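Local atomic coordinates of esterase D (Lactobacillus rhamnosus, PDB entry 3DKR), a protein that probably hydrolyses carboxylic esters, using the catalytic-triad chemistry of the alpha/beta hydrolase fold. Residues R11-F16 / T32-D37; V26-Y31 / P55-H60; I76-S81 / G104-K109; V95-L100 / P115-G120. All coordinates share one frame; numbering follows the deposited sequence.

Interaction 1. Residues R11-F16 / T32-D37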
loop_
_atom_site.group_PDB
_atom_site.type_symbol
_atom_site.label_atom_id
_atom_site.label_comp_id
_atom_site.label_asym_id
_atom_site.label_seq_id
_atom_site.Cartn_x
_atom_site.Cartn_y
_atom_site.Cartn_z
ATOM N N ARG A 11 5.544 18.908 -9.773
ATOM C CA ARG A 11 5.271 17.822 -10.707
ATOM C C ARG A 11 4.322 16.798 -10.130
ATOM O O ARG A 11 4.654 16.098 -9.171
ATOM C CB ARG A 11 6.544 17.127 -11.173
ATOM C CG ARG A 11 6.847 17.427 -12.612
ATOM C CD ARG A 11 7.808 16.445 -13.214
ATOM N NE ARG A 11 7.137 15.265 -13.753
ATOM C CZ ARG A 11 6.436 15.245 -14.884
ATOM N NH1 ARG A 11 6.303 16.340 -15.621
ATOM N NH2 ARG A 11 5.869 14.117 -15.296
ATOM N N LYS A 12 3.159 16.691 -10.760
ATOM C CA LYS A 12 2.161 15.716 -10.362
ATOM C C LYS A 12 2.633 14.310 -10.726
ATOM O O LYS A 12 2.932 14.049 -11.897
ATOM C CB LYS A 12 0.836 16.007 -11.075
ATOM C CG LYS A 12 0.184 17.306 -10.626
ATOM N N PRO A 13 2.701 13.395 -9.737
ATOM C CA PRO A 13 2.943 12.000 -10.110
ATOM C C PRO A 13 1.739 11.484 -10.888
ATOM O O PRO A 13 0.613 11.934 -10.649
ATOM C CB PRO A 13 3.103 11.281 -8.761
ATOM C CG PRO A 13 2.461 12.137 -7.778
ATOM C CD PRO A 13 2.538 13.555 -8.280
ATOM N N GLN A 14 1.984 10.597 -11.847
ATOM C CA GLN A 14 0.932 10.026 -12.665
ATOM C C GLN A 14 0.799 8.550 -12.317
ATOM O O GLN A 14 1.788 7.923 -11.963
ATOM C CB GLN A 14 1.357 10.114 -14.128
ATOM C CG GLN A 14 1.563 11.526 -14.639
ATOM C CD GLN A 14 0.256 12.218 -14.919
ATOM O OE1 GLN A 14 -0.717 11.588 -15.339
ATOM N NE2 GLN A 14 0.228 13.538 -14.712
ATOM N N PRO A 15 -0.394 7.975 -12.490
ATOM C CA PRO A 15 -0.436 6.512 -12.457
ATOM C C PRO A 15 0.440 6.017 -13.593
ATOM O O PRO A 15 0.616 6.735 -14.575
ATOM C CB PRO A 15 -1.905 6.183 -12.745
ATOM C CG PRO A 15 -2.470 7.420 -13.342
ATOM C CD PRO A 15 -1.698 8.562 -12.824
ATOM N N PHE A 16 1.002 4.814 -13.475
ATOM C CA PHE A 16 1.829 4.283 -14.562
ATOM C C PHE A 16 1.744 2.775 -14.685
ATOM O O PHE A 16 1.317 2.100 -13.760
ATOM C CB PHE A 16 3.285 4.748 -14.465
ATOM C CG PHE A 16 4.066 4.188 -13.295
ATOM C CD1 PHE A 16 4.047 4.812 -12.043
ATOM C CD2 PHE A 16 4.884 3.077 -13.457
ATOM C CE1 PHE A 16 4.779 4.312 -10.984
ATOM C CE2 PHE A 16 5.612 2.585 -12.406
ATOM C CZ PHE A 16 5.569 3.211 -11.166
ATOM N N THR A 32 -0.743 9.758 2.001
ATOM C CA THR A 32 0.080 10.924 1.634
ATOM C C THR A 32 1.135 10.617 0.569
ATOM O O THR A 32 1.863 11.517 0.126
ATOM C CB THR A 32 0.768 11.626 2.839
ATOM O OG1 THR A 32 1.927 10.893 3.282
ATOM C CG2 THR A 32 -0.209 11.844 3.977
ATOM N N GLY A 33 1.214 9.360 0.135
ATOM C CA GLY A 33 2.167 8.974 -0.897
ATOM C C GLY A 33 1.622 9.173 -2.288
ATOM O O GLY A 33 0.741 10.015 -2.534
ATOM N N SER A 34 2.115 8.348 -3.215
ATOM C CA SER A 34 1.764 8.475 -4.623
ATOM C C SER A 34 2.421 7.320 -5.356
ATOM O O SER A 34 3.140 6.504 -4.713
ATOM C CB SER A 34 2.287 9.793 -5.198
ATOM O OG SER A 34 3.674 9.709 -5.486
ATOM N N PRO A 35 2.174 7.212 -6.671
ATOM C CA PRO A 35 2.915 6.182 -7.416
ATOM C C PRO A 35 4.445 6.233 -7.224
ATOM O O PRO A 35 5.099 5.206 -7.357
ATOM C CB PRO A 35 2.487 6.434 -8.862
ATOM C CG PRO A 35 1.042 6.938 -8.713
ATOM C CD PRO A 35 1.137 7.854 -7.506
ATOM N N ASN A 36 5.013 7.393 -6.881
ATOM C CA ASN A 36 6.462 7.458 -6.643
ATOM C C ASN A 36 6.958 6.489 -5.571
ATOM O O ASN A 36 8.114 6.042 -5.612
ATOM C CB ASN A 36 6.897 8.869 -6.268
ATOM C CG ASN A 36 6.755 9.858 -7.416
ATOM O OD1 ASN A 36 6.398 11.030 -7.201
ATOM N ND2 ASN A 36 7.051 9.410 -8.623
ATOM N N ASP A 37 6.077 6.157 -4.619
ATOM C CA ASP A 37 6.383 5.202 -3.554
ATOM C C ASP A 37 6.837 3.861 -4.143
ATOM O O ASP A 37 7.558 3.110 -3.502
ATOM C CB ASP A 37 5.139 4.909 -2.699
ATOM C CG ASP A 37 4.611 6.116 -1.927
ATOM O OD1 ASP A 37 5.333 7.119 -1.751
ATOM O OD2 ASP A 37 3.440 6.026 -1.501
#
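Pro-13 and Pro-35 meet through their rings, with Ser-34 beside them, in a contact that is chiefly apolar. The Pro-13 ring points at Ser-34, and its CG presses on Ser-34 CB at 3.5 Å, tighter than a usual carbon-carbon contact. Its CB faces Pro-35 CD at 4.1 Å. Further along, the Pro-35 ring lies against the backbone of 11-16, where its CG comes 3.5 Å from Gln-14 O. Phe-16 completes the row: its ring and Pro-35 slide past each other in opposite directions, Phe-16 CE1 resting 3.8 Å from Pro-35 CB. The carbonyl oxygen of Pro-35 sits near the plane of that ring, at its edge.

Polar bonds act within 32-37 and fix the surface that Pro-13 touches. Ser-34 OG stands between its own backbone N and carbonyl carbon (chi1 79°), where it accepts from Asn-36 N at 3.0 Å in an ST turn. Asp-37 OD2 takes Ser-34 N at 3.2 Å, from well above the carboxylate plane, and also binds Ala-30 N, tying the turn to the loop just past strand 23-28. Asp-37 N closes back on Ser-34 O.

Beyond the pair, Pro-35 packs on Val-54, Leu-56 and His-29, and Phe-16 bonds through its backbone to Val-54. The N-terminal chain, just before the antiparallel edge strand 16-18, thus packs over the 3-10 turn that leads into helix 39-47, part of the loop following strand 23-28, which in alpha/beta hydrolases commonly supplies part of the oxyanion hole.

Interaction 2. Residues V26-Y31 / P55-H60. With ACT (acetate ion), chain B.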
loop_
_atom_site.group_PDB
_atom_site.type_symbol
_atom_site.label_atom_id
_atom_site.label_comp_id
_atom_site.label_asym_id
_atom_site.label_seq_id
_atom_site.Cartn_x
_atom_site.Cartn_y
_atom_site.Cartn_z
ATOM N N VAL A 26 -0.221 -5.468 -9.238
ATOM C CA VAL A 26 -0.802 -4.196 -8.832
ATOM C C VAL A 26 -0.096 -3.739 -7.557
ATOM O O VAL A 26 0.017 -4.503 -6.593
ATOM C CB VAL A 26 -2.316 -4.314 -8.569
ATOM C CG1 VAL A 26 -2.867 -3.015 -8.008
ATOM C CG2 VAL A 26 -3.066 -4.735 -9.851
ATOM N N LEU A 27 0.389 -2.488 -7.563
ATOM C CA LEU A 27 1.088 -1.908 -6.403
ATOM C C LEU A 27 0.305 -0.698 -5.910
ATOM O O LEU A 27 0.074 0.235 -6.678
ATOM C CB LEU A 27 2.514 -1.475 -6.760
ATOM C CG LEU A 27 3.443 -2.593 -7.235
ATOM C CD1 LEU A 27 4.814 -2.050 -7.667
ATOM C CD2 LEU A 27 3.647 -3.691 -6.192
ATOM N N LEU A 28 -0.124 -0.757 -4.645
ATOM C CA LEU A 28 -1.025 0.240 -4.048
ATOM C C LEU A 28 -0.275 1.083 -3.011
ATOM O O LEU A 28 0.300 0.559 -2.058
ATOM C CB LEU A 28 -2.241 -0.446 -3.427
ATOM C CG LEU A 28 -3.032 -1.295 -4.420
ATOM C CD1 LEU A 28 -4.180 -2.023 -3.722
ATOM C CD2 LEU A 28 -3.593 -0.443 -5.586
ATOM N N HIS A 29 -0.267 2.398 -3.221
ATOM C CA HIS A 29 0.674 3.266 -2.514
ATOM C C HIS A 29 0.270 3.654 -1.080
ATOM O O HIS A 29 -0.729 3.163 -0.549
ATOM C CB HIS A 29 1.046 4.482 -3.388
ATOM C CG HIS A 29 -0.053 5.478 -3.626
ATOM N ND1 HIS A 29 -0.468 6.386 -2.664
ATOM C CD2 HIS A 29 -0.729 5.794 -4.758
ATOM C CE1 HIS A 29 -1.380 7.187 -3.191
ATOM N NE2 HIS A 29 -1.561 6.848 -4.458
ATOM N N ALA A 30 1.081 4.527 -0.478
ATOM C CA ALA A 30 0.907 4.952 0.918
ATOM C C ALA A 30 -0.017 6.148 1.082
ATOM O O ALA A 30 -0.212 6.935 0.158
ATOM C CB ALA A 30 2.259 5.294 1.508
ATOM N N TYR A 31 -0.553 6.292 2.293
ATOM C CA TYR A 31 -1.297 7.493 2.666
ATOM C C TYR A 31 -0.317 8.679 2.659
ATOM O O TYR A 31 0.763 8.598 3.235
ATOM C CB TYR A 31 -1.870 7.304 4.052
ATOM C CG TYR A 31 -2.776 8.397 4.558
ATOM C CD1 TYR A 31 -3.883 8.803 3.834
ATOM C CD2 TYR A 31 -2.565 8.954 5.811
ATOM C CE1 TYR A 31 -4.735 9.789 4.321
ATOM C CE2 TYR A 31 -3.411 9.928 6.313
ATOM C CZ TYR A 31 -4.497 10.336 5.574
ATOM O OH TYR A 31 -5.354 11.302 6.084
ATOM N N PRO A 55 -1.660 2.601 -9.677
ATOM C CA PRO A 55 -2.647 3.686 -9.746
ATOM C C PRO A 55 -2.349 4.819 -8.776
ATOM O O PRO A 55 -1.547 4.658 -7.861
ATOM C CB PRO A 55 -3.962 2.997 -9.369
ATOM C CG PRO A 55 -3.564 1.834 -8.529
ATOM C CD PRO A 55 -2.223 1.375 -9.071
ATOM N N LEU A 56 -3.051 5.933 -8.962
ATOM C CA LEU A 56 -2.988 7.080 -8.069
ATOM C C LEU A 56 -4.293 7.171 -7.281
ATOM O O LEU A 56 -5.372 7.203 -7.872
ATOM C CB LEU A 56 -2.818 8.355 -8.887
ATOM C CG LEU A 56 -2.901 9.680 -8.146
ATOM C CD1 LEU A 56 -1.808 9.835 -7.112
ATOM C CD2 LEU A 56 -2.892 10.850 -9.170
ATOM N N PHE A 57 -4.200 7.250 -5.957
ATOM C CA PHE A 57 -5.396 7.353 -5.139
ATOM C C PHE A 57 -5.960 8.766 -5.178
ATOM O O PHE A 57 -5.205 9.737 -5.168
ATOM C CB PHE A 57 -5.119 6.933 -3.695
ATOM C CG PHE A 57 -5.000 5.431 -3.496
ATOM C CD1 PHE A 57 -5.905 4.549 -4.072
ATOM C CD2 PHE A 57 -3.991 4.905 -2.693
ATOM C CE1 PHE A 57 -5.799 3.168 -3.862
ATOM C CE2 PHE A 57 -3.889 3.516 -2.488
ATOM C CZ PHE A 57 -4.794 2.666 -3.067
ATOM N N SER A 58 -7.286 8.872 -5.213
ATOM C CA SER A 58 -7.935 10.187 -5.231
ATOM C C SER A 58 -7.392 11.072 -4.125
ATOM O O SER A 58 -7.179 10.631 -2.985
ATOM C CB SER A 58 -9.448 10.070 -5.099
ATOM O OG SER A 58 -10.029 9.724 -6.343
ATOM N N GLY A 59 -7.200 12.343 -4.470
ATOM C CA GLY A 59 -6.791 13.353 -3.501
ATOM C C GLY A 59 -5.294 13.436 -3.332
ATOM O O GLY A 59 -4.790 14.408 -2.788
ATOM N N HIS A 60 -4.575 12.395 -3.752
ATOM C CA HIS A 60 -3.123 12.363 -3.643
ATOM C C HIS A 60 -2.465 12.927 -4.897
ATOM O O HIS A 60 -3.100 13.083 -5.942
ATOM C CB HIS A 60 -2.639 10.916 -3.410
ATOM C CG HIS A 60 -2.971 10.375 -2.049
ATOM N ND1 HIS A 60 -4.257 10.065 -1.659
ATOM C CD2 HIS A 60 -2.176 10.082 -0.995
ATOM C CE1 HIS A 60 -4.237 9.613 -0.411
ATOM N NE2 HIS A 60 -2.986 9.608 0.015
HETATM C C ACT B . 1.317 4.237 4.452
HETATM O O ACT B . 0.160 4.152 3.939
HETATM O OXT ACT B . 2.155 3.317 4.232
HETATM C CH3 ACT B . 1.711 5.412 5.304
HETATM O O HOH W 1 -0.506 2.861 -6.067
#
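His-29 meets Phe-57 over one face and His-60 with its edge, and this aromatic cluster is the tight part of the contact. CG of His-29 sits between the backbone N and the carbonyl carbon (chi1 69°), and the ring beyond it extends toward 55-60. Its NE2 accepts a nearly straight bond from Phe-57 N at 3.1 Å, the N-H tilted 24° from the ring plane. Phe-57 turns an edge to the His-29 face, with CD2 3.5 Å from His-29 CE1 and offset toward the rim. His-29 in turn points an edge, through CE1, at the face of His-60, whose CD2 is 3.7 Å away. Beside the cluster, Leu-28 CD2 packs on Pro-55 CG at 3.7 Å.

Packing is looser at both flanks. Toward strand 23-28, a water fills the joint, donating to Leu-27 O and Pro-55 O and accepting weakly from His-29 N. Toward Tyr-31, the rings of Tyr-31 and His-60 only touch, Tyr-31 CD1 being 4.0 Å from His-60 NE2, which is bonded to Thr-32 N. By Ala-30, acetate O, probably from the crystallisation liquor, accepts from Tyr-31 N at 2.8 Å; the ion also binds Leu-102 N, Ser-101 N and His-226 NE2.

An alanine at His-29 would probably leave Phe-57 N without its acceptor and open a gap between Phe-57 and His-60. Since ND1 donates to Ala-30 O at 2.9 Å, next to the Tyr-31 amide, while NE2 accepts, His-29 is probably neutral. The Tyr-31 and Leu-102 amides that share the acetate are consistent with an oxyanion hole.

Interaction 3. Residues I76-S81 / G104-K109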
loop_
_atom_site.group_PDB
_atom_site.type_symbol
_atom_site.label_atom_id
_atom_site.label_comp_id
_atom_site.label_asym_id
_atom_site.label_seq_id
_atom_site.Cartn_x
_atom_site.Cartn_y
_atom_site.Cartn_z
ATOM N N ILE A 76 -13.649 5.524 -1.822
ATOM C CA ILE A 76 -13.120 5.870 -3.161
ATOM C C ILE A 76 -11.865 5.049 -3.460
ATOM O O ILE A 76 -11.721 4.469 -4.547
ATOM C CB ILE A 76 -12.822 7.385 -3.281
ATOM C CG1 ILE A 76 -14.127 8.179 -3.217
ATOM C CG2 ILE A 76 -12.057 7.692 -4.558
ATOM C CD1 ILE A 76 -13.952 9.685 -3.074
ATOM N N TRP A 77 -10.961 4.992 -2.486
ATOM C CA TRP A 77 -9.682 4.307 -2.682
ATOM C C TRP A 77 -9.900 2.809 -2.854
ATOM O O TRP A 77 -9.167 2.150 -3.607
ATOM C CB TRP A 77 -8.721 4.584 -1.522
ATOM C CG TRP A 77 -8.469 6.049 -1.344
ATOM C CD1 TRP A 77 -8.438 6.997 -2.322
ATOM C CD2 TRP A 77 -8.173 6.722 -0.116
ATOM N NE1 TRP A 77 -8.153 8.233 -1.777
ATOM C CE2 TRP A 77 -7.999 8.092 -0.422
ATOM C CE3 TRP A 77 -8.065 6.309 1.220
ATOM C CZ2 TRP A 77 -7.714 9.045 0.563
ATOM C CZ3 TRP A 77 -7.774 7.267 2.195
ATOM C CH2 TRP A 77 -7.600 8.611 1.857
ATOM N N TRP A 78 -10.902 2.268 -2.174
ATOM C CA TRP A 78 -11.253 0.858 -2.375
ATOM C C TRP A 78 -11.781 0.624 -3.794
ATOM O O TRP A 78 -11.368 -0.321 -4.472
ATOM C CB TRP A 78 -12.256 0.397 -1.314
ATOM C CG TRP A 78 -12.855 -0.971 -1.530
ATOM C CD1 TRP A 78 -14.174 -1.285 -1.490
ATOM C CD2 TRP A 78 -12.157 -2.204 -1.796
ATOM N NE1 TRP A 78 -14.360 -2.628 -1.710
ATOM C CE2 TRP A 78 -13.139 -3.218 -1.909
ATOM C CE3 TRP A 78 -10.815 -2.548 -1.952
ATOM C CZ2 TRP A 78 -12.816 -4.552 -2.168
ATOM C CZ3 TRP A 78 -10.488 -3.898 -2.215
ATOM C CH2 TRP A 78 -11.489 -4.869 -2.324
ATOM N N ALA A 79 -12.679 1.478 -4.270
ATOM C CA ALA A 79 -13.143 1.356 -5.662
ATOM C C ALA A 79 -11.961 1.447 -6.651
ATOM O O ALA A 79 -11.908 0.730 -7.654
ATOM C CB ALA A 79 -14.162 2.450 -5.985
ATOM N N GLU A 80 -11.020 2.336 -6.371
ATOM C CA GLU A 80 -9.865 2.524 -7.257
ATOM C C GLU A 80 -8.968 1.281 -7.250
ATOM O O GLU A 80 -8.462 0.860 -8.293
ATOM C CB GLU A 80 -9.093 3.792 -6.877
ATOM C CG GLU A 80 -9.911 5.044 -7.220
ATOM C CD GLU A 80 -9.368 6.376 -6.688
ATOM O OE1 GLU A 80 -8.601 6.412 -5.704
ATOM O OE2 GLU A 80 -9.717 7.425 -7.296
ATOM N N SER A 81 -8.790 0.694 -6.077
ATOM C CA SER A 81 -7.967 -0.519 -5.944
ATOM C C SER A 81 -8.619 -1.682 -6.671
ATOM O O SER A 81 -7.947 -2.455 -7.368
ATOM C CB SER A 81 -7.798 -0.894 -4.471
ATOM O OG SER A 81 -7.178 0.135 -3.712
ATOM N N GLY A 104 -2.078 -1.518 1.431
ATOM C CA GLY A 104 -2.126 -2.898 1.948
ATOM C C GLY A 104 -3.461 -3.298 2.558
ATOM O O GLY A 104 -3.826 -4.469 2.543
ATOM N N ILE A 105 -4.197 -2.334 3.103
ATOM C CA ILE A 105 -5.554 -2.598 3.585
ATOM C C ILE A 105 -6.371 -3.068 2.387
ATOM O O ILE A 105 -7.082 -4.068 2.470
ATOM C CB ILE A 105 -6.207 -1.330 4.193
ATOM C CG1 ILE A 105 -5.494 -0.934 5.485
ATOM C CG2 ILE A 105 -7.722 -1.545 4.487
ATOM C CD1 ILE A 105 -5.797 0.520 5.894
ATOM N N PHE A 106 -6.250 -2.356 1.268
ATOM C CA PHE A 106 -7.018 -2.697 0.076
ATOM C C PHE A 106 -6.499 -3.973 -0.593
ATOM O O PHE A 106 -7.285 -4.747 -1.125
ATOM C CB PHE A 106 -7.046 -1.521 -0.896
ATOM C CG PHE A 106 -7.516 -0.243 -0.246
ATOM C CD1 PHE A 106 -8.727 -0.211 0.424
ATOM C CD2 PHE A 106 -6.733 0.906 -0.264
ATOM C CE1 PHE A 106 -9.165 0.960 1.044
ATOM C CE2 PHE A 106 -7.170 2.068 0.342
ATOM C CZ PHE A 106 -8.372 2.092 1.007
ATOM N N ALA A 107 -5.185 -4.212 -0.537
ATOM C CA ALA A 107 -4.632 -5.476 -1.052
ATOM C C ALA A 107 -5.229 -6.661 -0.327
ATOM O O ALA A 107 -5.612 -7.657 -0.943
ATOM C CB ALA A 107 -3.112 -5.515 -0.924
ATOM N N MET A 108 -5.335 -6.548 0.994
ATOM C CA MET A 108 -5.895 -7.639 1.786
ATOM C C MET A 108 -7.384 -7.779 1.501
ATOM O O MET A 108 -7.878 -8.906 1.388
ATOM C CB MET A 108 -5.604 -7.456 3.271
ATOM C CG MET A 108 -4.120 -7.544 3.632
ATOM S SD MET A 108 -3.231 -8.995 2.980
ATOM C CE MET A 108 -4.316 -10.328 3.514
ATOM N N LYS A 109 -8.114 -6.672 1.370
ATOM C CA LYS A 109 -9.543 -6.769 1.080
ATOM C C LYS A 109 -9.765 -7.381 -0.312
ATOM O O LYS A 109 -10.730 -8.119 -0.531
ATOM C CB LYS A 109 -10.252 -5.421 1.206
ATOM C CG LYS A 109 -11.760 -5.542 1.301
ATOM C CD LYS A 109 -12.424 -4.188 1.449
ATOM C CE LYS A 109 -13.935 -4.307 1.603
ATOM N NZ LYS A 109 -14.350 -4.748 2.969
#
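Two helices on one face of the alpha/beta-hydrolase sheet, 74-89 and 101-113, pack where Phe-106 enters between Trp-77, Trp-78 and Ser-81. Their segment axes come within 9.8 Å and cross at -57°. Phe-106 turns one ring face to the backbone of the other helix, with Trp-77 C over its centre and Trp-78 N nearer the rim. The rim atom CE2 touches Trp-77 CB at 3.5 Å, and Phe-106 CB lies 3.3 Å from Ser-81 OG. That hydroxyl is held by its bond to Trp-77 O at 2.8 Å, an oxygen that Ser-81 N reaches from the opposite face of the carbonyl plane.

Helix 101-113 starts at Ser-101, the predicted nucleophile, and is the helix that follows the nucleophile elbow. One turn beyond Phe-106, Lys-109 runs extended at about a right angle across the Trp-78 indole. Its CD stands over the centre of the six-membered ring, 3.6 Å from the centroid, in a CH-pi contact. A bend at chi4 (77°) places NZ 5.5 Å from the centroid of the five-membered ring of Trp-78, at most a weak cation-pi attraction. Phe-172 of helix 155-178 meets the rings of both Phe-106 and Trp-78.

Interaction 4. Residues V95-L100 / P115-G120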
loop_
_atom_site.group_PDB
_atom_site.type_symbol
_atom_site.label_atom_id
_atom_site.label_comp_id
_atom_site.label_asym_id
_atom_site.label_seq_id
_atom_site.Cartn_x
_atom_site.Cartn_y
_atom_site.Cartn_z
ATOM N N VAL A 95 -2.127 -12.618 -11.495
ATOM C CA VAL A 95 -2.031 -11.263 -10.947
ATOM C C VAL A 95 -1.774 -11.350 -9.447
ATOM O O VAL A 95 -2.410 -12.137 -8.748
ATOM C CB VAL A 95 -3.310 -10.472 -11.233
ATOM C CG1 VAL A 95 -3.359 -9.189 -10.400
ATOM C CG2 VAL A 95 -3.411 -10.151 -12.730
ATOM N N PHE A 96 -0.837 -10.521 -8.991
ATOM C CA PHE A 96 -0.509 -10.337 -7.584
ATOM C C PHE A 96 -0.844 -8.890 -7.208
ATOM O O PHE A 96 -0.756 -8.007 -8.045
ATOM C CB PHE A 96 0.972 -10.573 -7.353
ATOM C CG PHE A 96 1.418 -11.990 -7.612
ATOM C CD1 PHE A 96 1.660 -12.851 -6.553
ATOM C CD2 PHE A 96 1.573 -12.466 -8.903
ATOM C CE1 PHE A 96 2.066 -14.168 -6.790
ATOM C CE2 PHE A 96 1.974 -13.790 -9.136
ATOM C CZ PHE A 96 2.214 -14.623 -8.072
ATOM N N VAL A 97 -1.221 -8.666 -5.959
ATOM C CA VAL A 97 -1.562 -7.320 -5.479
ATOM C C VAL A 97 -0.889 -7.069 -4.143
ATOM O O VAL A 97 -1.069 -7.851 -3.206
ATOM C CB VAL A 97 -3.074 -7.186 -5.311
ATOM C CG1 VAL A 97 -3.448 -5.753 -4.920
ATOM C CG2 VAL A 97 -3.777 -7.666 -6.605
ATOM N N PHE A 98 -0.137 -5.965 -4.061
ATOM C CA PHE A 98 0.584 -5.585 -2.839
ATOM C C PHE A 98 0.374 -4.109 -2.562
ATOM O O PHE A 98 0.118 -3.341 -3.475
ATOM C CB PHE A 98 2.098 -5.794 -2.983
ATOM C CG PHE A 98 2.500 -7.177 -3.413
ATOM C CD1 PHE A 98 2.634 -8.199 -2.476
ATOM C CD2 PHE A 98 2.828 -7.436 -4.736
ATOM C CE1 PHE A 98 3.030 -9.465 -2.863
ATOM C CE2 PHE A 98 3.198 -8.707 -5.132
ATOM C CZ PHE A 98 3.323 -9.708 -4.188
ATOM N N GLY A 99 0.561 -3.717 -1.309
ATOM C CA GLY A 99 0.511 -2.304 -0.954
ATOM C C GLY A 99 1.282 -1.965 0.292
ATOM O O GLY A 99 1.734 -2.856 1.016
ATOM N N LEU A 100 1.455 -0.659 0.519
ATOM C CA LEU A 100 2.053 -0.139 1.759
ATOM C C LEU A 100 0.981 -0.144 2.863
ATOM O O LEU A 100 0.102 -1.011 2.827
ATOM C CB LEU A 100 2.710 1.229 1.524
ATOM C CG LEU A 100 4.100 1.062 0.893
ATOM C CD1 LEU A 100 4.524 2.309 0.096
ATOM C CD2 LEU A 100 5.134 0.722 1.963
ATOM N N PRO A 115 -12.295 -11.624 -7.221
ATOM C CA PRO A 115 -11.909 -12.857 -7.898
ATOM C C PRO A 115 -10.616 -12.765 -8.703
ATOM O O PRO A 115 -10.183 -11.671 -9.070
ATOM C CB PRO A 115 -13.075 -13.081 -8.858
ATOM C CG PRO A 115 -13.500 -11.737 -9.226
ATOM C CD PRO A 115 -13.290 -10.867 -8.008
ATOM N N GLY A 116 -10.033 -13.923 -9.001
ATOM C CA GLY A 116 -8.984 -14.021 -10.002
ATOM C C GLY A 116 -7.593 -13.622 -9.541
ATOM O O GLY A 116 -6.707 -13.471 -10.364
ATOM N N ILE A 117 -7.386 -13.461 -8.232
ATOM C CA ILE A 117 -6.064 -13.066 -7.715
ATOM C C ILE A 117 -5.248 -14.260 -7.199
ATOM O O ILE A 117 -5.705 -15.023 -6.349
ATOM C CB ILE A 117 -6.186 -12.015 -6.585
ATOM C CG1 ILE A 117 -6.997 -10.804 -7.056
ATOM C CG2 ILE A 117 -4.786 -11.581 -6.120
ATOM C CD1 ILE A 117 -7.435 -9.845 -5.915
ATOM N N THR A 118 -4.030 -14.418 -7.703
ATOM C CA THR A 118 -3.174 -15.541 -7.305
ATOM C C THR A 118 -2.651 -15.416 -5.881
ATOM O O THR A 118 -2.683 -16.382 -5.129
ATOM C CB THR A 118 -1.987 -15.673 -8.275
ATOM O OG1 THR A 118 -2.496 -16.061 -9.558
ATOM C CG2 THR A 118 -0.958 -16.693 -7.806
ATOM N N ALA A 119 -2.147 -14.232 -5.527
ATOM C CA ALA A 119 -1.552 -14.014 -4.220
ATOM C C ALA A 119 -1.305 -12.513 -4.041
ATOM O O ALA A 119 -1.564 -11.726 -4.948
ATOM C CB ALA A 119 -0.264 -14.805 -4.078
ATOM N N GLY A 120 -0.834 -12.117 -2.875
ATOM C CA GLY A 120 -0.657 -10.686 -2.621
ATOM C C GLY A 120 -0.219 -10.468 -1.206
ATOM O O GLY A 120 0.194 -11.404 -0.535
HETATM O O HOH W 2 -4.313 -14.384 -10.868
#
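Phe-96 and Thr-118 cross obliquely, with Thr-118 CB over one face of the Phe-96 ring and its methyl CG2 3.8 Å from Phe-96 CZ. Ala-119 CB meets the same ring at 3.6 Å from CE1. With CG set beside the backbone N (chi1 -65°), Phe-96 shares with Ala-119 the sheet face covered by helix 234-246. An alanine at Phe-96 would probably leave Ala-119 CB and Thr-118 CG2 facing a gap.

The two strands belong to a beta-alpha-beta crossover, joined by helix 101-113, and run parallel, Val-97 pairing with Gly-120. Thr-118 N bonds to Val-95 O at 3.0 Å, nearly along the C=O axis, and Val-97 N to a lone pair of Ala-119 O at 3.2 Å. Ala-119 N, buried here, has no partner in the model.

On the other sheet face, under helix 74-89, Val-97 and Ile-117 cross at about a right angle, their CG2 methyls 4.1 Å apart. Gly-120 CA lies only 2.9 Å from Val-97 O, where a side chain would collide with that oxygen. Phe-98 CE1 rests 3.8 Å from Gly-120 C. At the strand start, one water links Val-95 N, Gly-116 O and Thr-118 OG1.

Overall arrangement
From the N terminus, interaction 1 closes a loop around strand 23-28, folding the entry to edge strand 16-18 back over the turn before helix 39-47. Interaction 2 crosses it, closing the loop through helix 39-47 and strand 51-54; the two share the bonds Asp-37 to Ala-30 and Thr-32 to His-60. Interaction 3 follows in series and closes the loop from helix 74-89 to helix 101-113. Interaction 4 crosses interaction 3 and closes the beta-alpha-beta unit, strand segment 95-100 falling between the two helix segments. Interaction 2 joins interaction 3 through Ser-58 to Glu-80 and Trp-77, and interaction 4 through backbone bonds between neighbouring strands 23-28 and 94-99.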